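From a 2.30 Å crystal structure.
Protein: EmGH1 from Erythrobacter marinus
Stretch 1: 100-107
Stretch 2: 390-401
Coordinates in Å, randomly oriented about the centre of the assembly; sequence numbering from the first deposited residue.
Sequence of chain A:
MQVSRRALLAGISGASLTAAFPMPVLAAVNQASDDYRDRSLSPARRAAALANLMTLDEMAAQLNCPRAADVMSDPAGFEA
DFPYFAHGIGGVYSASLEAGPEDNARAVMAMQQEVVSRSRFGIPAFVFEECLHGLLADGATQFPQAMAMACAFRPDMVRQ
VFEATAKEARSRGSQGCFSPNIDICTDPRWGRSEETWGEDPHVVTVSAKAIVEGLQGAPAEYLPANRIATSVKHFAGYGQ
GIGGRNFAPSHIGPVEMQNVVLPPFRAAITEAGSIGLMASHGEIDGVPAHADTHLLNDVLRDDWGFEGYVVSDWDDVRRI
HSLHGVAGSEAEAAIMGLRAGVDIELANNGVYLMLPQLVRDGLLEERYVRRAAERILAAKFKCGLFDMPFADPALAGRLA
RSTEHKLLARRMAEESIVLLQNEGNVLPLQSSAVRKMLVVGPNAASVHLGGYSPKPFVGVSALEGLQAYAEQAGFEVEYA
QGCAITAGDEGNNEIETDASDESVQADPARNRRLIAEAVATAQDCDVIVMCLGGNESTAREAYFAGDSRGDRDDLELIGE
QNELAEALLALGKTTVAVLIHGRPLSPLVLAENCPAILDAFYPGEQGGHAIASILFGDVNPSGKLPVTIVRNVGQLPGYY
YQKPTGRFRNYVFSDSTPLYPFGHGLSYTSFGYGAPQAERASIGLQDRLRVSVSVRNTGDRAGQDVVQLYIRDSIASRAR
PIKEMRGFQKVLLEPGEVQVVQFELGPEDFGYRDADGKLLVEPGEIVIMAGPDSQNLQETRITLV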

# COMPACT_ATOMS: atom_id res chain seq x y z
N GLY A 100 -22.10 -20.23 31.77
CA GLY A 100 -23.33 -20.06 31.05
C GLY A 100 -24.10 -18.84 31.51
O GLY A 100 -23.70 -18.15 32.46
N PRO A 101 -25.24 -18.59 30.86
CA PRO A 101 -25.98 -17.34 31.12
C PRO A 101 -26.35 -17.11 32.59
O PRO A 101 -26.07 -16.02 33.12
CB PRO A 101 -27.23 -17.49 30.24
CG PRO A 101 -26.85 -18.48 29.20
CD PRO A 101 -25.88 -19.42 29.82
N GLU A 102 -26.99 -18.07 33.26
CA GLU A 102 -27.40 -17.82 34.65
C GLU A 102 -26.20 -17.68 35.56
O GLU A 102 -26.16 -16.77 36.40
CB GLU A 102 -28.32 -18.93 35.16
CG GLU A 102 -29.60 -19.10 34.39
CD GLU A 102 -29.47 -20.16 33.30
OE1 GLU A 102 -28.40 -20.22 32.65
OE2 GLU A 102 -30.44 -20.93 33.12
N ASP A 103 -25.21 -18.57 35.42
CA ASP A 103 -23.99 -18.46 36.23
C ASP A 103 -23.23 -17.18 35.91
O ASP A 103 -22.61 -16.58 36.80
CB ASP A 103 -23.10 -19.68 36.02
CG ASP A 103 -23.80 -20.97 36.38
OD1 ASP A 103 -24.74 -20.93 37.20
OD2 ASP A 103 -23.41 -22.03 35.84
N ASN A 104 -23.23 -16.77 34.64
CA ASN A 104 -22.62 -15.51 34.24
C ASN A 104 -23.24 -14.37 35.03
O ASN A 104 -22.55 -13.63 35.73
CB ASN A 104 -22.82 -15.33 32.72
CG ASN A 104 -21.99 -14.21 32.10
OD1 ASN A 104 -21.89 -14.16 30.87
ND2 ASN A 104 -21.44 -13.30 32.90
N ALA A 105 -24.56 -14.25 34.96
CA ALA A 105 -25.28 -13.18 35.65
C ALA A 105 -25.00 -13.20 37.16
O ALA A 105 -24.82 -12.15 37.77
CB ALA A 105 -26.77 -13.31 35.39
N ARG A 106 -24.96 -14.39 37.76
CA ARG A 106 -24.74 -14.45 39.20
C ARG A 106 -23.30 -14.07 39.54
O ARG A 106 -23.06 -13.40 40.55
CB ARG A 106 -25.08 -15.84 39.75
CG ARG A 106 -26.60 -16.08 39.86
CD ARG A 106 -26.93 -17.41 40.54
NE ARG A 106 -26.62 -18.57 39.69
CZ ARG A 106 -27.50 -19.16 38.88
NH1 ARG A 106 -28.75 -18.72 38.82
NH2 ARG A 106 -27.12 -20.19 38.13
N ALA A 107 -22.34 -14.49 38.71
CA ALA A 107 -20.95 -14.19 39.02
C ALA A 107 -20.67 -12.69 38.91
O ALA A 107 -19.84 -12.16 39.66
CB ALA A 107 -20.01 -15.00 38.12
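Stretch 2 (390-401) FADPALAGRLAR

Two helical segments pack here through mainly alanines and prolines, with Glu102 and Arg106 at the margin. Stretch 1 is helical from Pro101 through Ala107, with Gly100 at the N-cap position, and its helix continues later in the chain. Stretch 2 enters as a loop, becomes helical from Pro393 to Leu399, and leaves helical geometry at Ala400. The two helices run roughly antiparallel, with 150° between their N-to-C directions, and their axes approach to 7.7 Å. Such closeness suits the residues at the interface: no hydrogen bond links the stretches, and the 372 Å² buried between them, both sides summed, is a matter of shape.

Gly100 itself stays out of reach of stretch 2, but its carbonyl starts the helix by accepting from Asn104, with Asn104 N to Gly100 O at 2.6 Å. The contact begins at Pro101, which points toward stretch 2, against Ala396 in mid-helix and Ala400 just past the helix end. Pro101 CB lies 3.3 Å from Ala396 O and 4.0 Å from Ala396 CB, while Pro101 CG reaches Ala400 CB at 3.4 Å. A first-turn proline costs the helix no backbone hydrogen bond, so its ring is free to serve as a packing surface.

Glu102 comes next, leaving sideways and lying along the partner's backbone. Glu102 CA is 4.3 Å from Pro393 CA, the closest CA pair in the register, and Glu102 CG sits 3.2 Å from Pro393 O. Further out, Glu102 OE2 is 3.8 Å from Gly397 CA. Here the absence of a side chain matters: an ideally placed CB on Gly397 would fall 2.7 Å from Glu102 OE2, a clash with the carboxylate as it stands.

Asp103 points away and Asn104 sideways, and neither touches stretch 2. One turn on from Pro101, Ala105 faces the partner again and is buried. Its methyl fits where loop turns into helix: Ala105 CB is 3.5 Å from Pro393 CA, 3.8 Å from Pro393 CG and 3.8 Å from Ala391 CB, with Ala396 CB more distant at 4.4 Å from Ala105 CB. Ala391 is in an extended conformation, and Asp392 caps the new helix through a weak bond from Leu395 N to Asp392 OD1 at 3.3 Å. The CA-to-CB bond of Asp392 points away from stretch 1, while Ala391 and Pro393 meet Ala105.

Arg106 closes the contact at its margin. Arg106 CG lies 3.7 Å from Pro393 CG, and the guanidinium also lies obliquely near Pro393 CB. Within its own helix, Arg106 NH2 forms a salt bridge with Asp103 OD1 at 2.7 Å. Ala107 is beyond reach.

The rule to extract is economical: alanines and prolines on the facing sides, a glycine beside the glutamate, an Arg106–Asp103 salt bridge kept within stretch 1, and a weak Asp392 cap within stretch 2.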

# COMPACT_ATOMS: atom_id res chain seq x y z
N PHE A 390 -27.63 -5.48 39.01
CA PHE A 390 -26.41 -5.72 38.24
C PHE A 390 -26.66 -6.62 37.03
O PHE A 390 -26.00 -6.46 36.00
CB PHE A 390 -25.34 -6.32 39.14
CG PHE A 390 -25.03 -5.50 40.35
CD1 PHE A 390 -24.86 -4.12 40.24
CD2 PHE A 390 -24.91 -6.09 41.60
CE1 PHE A 390 -24.57 -3.36 41.36
CE2 PHE A 390 -24.62 -5.34 42.72
CZ PHE A 390 -24.45 -3.96 42.60
N ALA A 391 -27.60 -7.55 37.14
CA ALA A 391 -27.85 -8.59 36.14
C ALA A 391 -29.19 -9.23 36.47
O ALA A 391 -29.90 -8.79 37.39
CB ALA A 391 -26.71 -9.62 36.13
N ASP A 392 -29.55 -10.28 35.73
CA ASP A 392 -30.86 -10.92 35.83
C ASP A 392 -30.71 -12.37 35.41
O ASP A 392 -30.95 -12.73 34.25
CB ASP A 392 -31.91 -10.23 34.96
CG ASP A 392 -33.33 -10.75 35.22
OD1 ASP A 392 -33.49 -11.86 35.77
OD2 ASP A 392 -34.30 -10.04 34.87
N PRO A 393 -30.34 -13.25 36.35
CA PRO A 393 -29.99 -14.63 35.96
C PRO A 393 -31.09 -15.37 35.22
O PRO A 393 -30.80 -16.13 34.29
CB PRO A 393 -29.64 -15.28 37.30
CG PRO A 393 -29.18 -14.13 38.16
CD PRO A 393 -30.03 -12.96 37.76
N ALA A 394 -32.36 -15.17 35.60
CA ALA A 394 -33.41 -15.99 35.01
C ALA A 394 -33.78 -15.52 33.61
O ALA A 394 -34.01 -16.34 32.72
CB ALA A 394 -34.65 -16.00 35.92
N LEU A 395 -33.84 -14.20 33.41
CA LEU A 395 -34.00 -13.68 32.06
C LEU A 395 -32.83 -14.07 31.17
O LEU A 395 -33.03 -14.44 30.01
CB LEU A 395 -34.14 -12.15 32.09
CG LEU A 395 -34.25 -11.50 30.72
CD1 LEU A 395 -35.51 -12.01 30.01
CD2 LEU A 395 -34.23 -9.97 30.81
N ALA A 396 -31.61 -14.00 31.69
CA ALA A 396 -30.44 -14.43 30.93
C ALA A 396 -30.61 -15.86 30.42
O ALA A 396 -30.15 -16.19 29.33
CB ALA A 396 -29.18 -14.32 31.80
N GLY A 397 -31.26 -16.71 31.21
CA GLY A 397 -31.49 -18.08 30.77
C GLY A 397 -32.56 -18.20 29.71
O GLY A 397 -32.47 -19.03 28.80
N ARG A 398 -33.58 -17.35 29.78
CA ARG A 398 -34.63 -17.41 28.77
C ARG A 398 -34.17 -16.83 27.43
O ARG A 398 -34.58 -17.33 26.38
CB ARG A 398 -35.86 -16.66 29.28
CG ARG A 398 -36.46 -17.31 30.52
CD ARG A 398 -37.86 -16.79 30.78
NE ARG A 398 -37.89 -15.36 31.05
CZ ARG A 398 -37.53 -14.81 32.21
NH1 ARG A 398 -37.09 -15.59 33.21
NH2 ARG A 398 -37.60 -13.50 32.38
N LEU A 399 -33.32 -15.80 27.45
CA LEU A 399 -32.92 -15.12 26.22
C LEU A 399 -31.88 -15.91 25.43
O LEU A 399 -31.94 -15.96 24.20
CB LEU A 399 -32.37 -13.74 26.52
CG LEU A 399 -33.34 -12.71 27.07
CD1 LEU A 399 -32.58 -11.43 27.40
CD2 LEU A 399 -34.45 -12.44 26.07
N ALA A 400 -30.92 -16.50 26.13
CA ALA A 400 -29.78 -17.14 25.48
C ALA A 400 -30.23 -18.20 24.47
O ALA A 400 -30.85 -19.20 24.84
CB ALA A 400 -28.88 -17.75 26.53
N ARG A 401 -29.91 -17.96 23.20
CA ARG A 401 -30.19 -18.90 22.11
C ARG A 401 -31.67 -19.28 22.10
O ARG A 401 -32.04 -20.41 21.79
CB ARG A 401 -29.30 -20.13 22.19
CG ARG A 401 -27.83 -19.82 21.90
CD ARG A 401 -27.05 -21.09 21.64
NE ARG A 401 -27.47 -21.71 20.40
CZ ARG A 401 -27.58 -23.02 20.21
NH1 ARG A 401 -27.33 -23.87 21.21
NH2 ARG A 401 -27.97 -23.49 19.03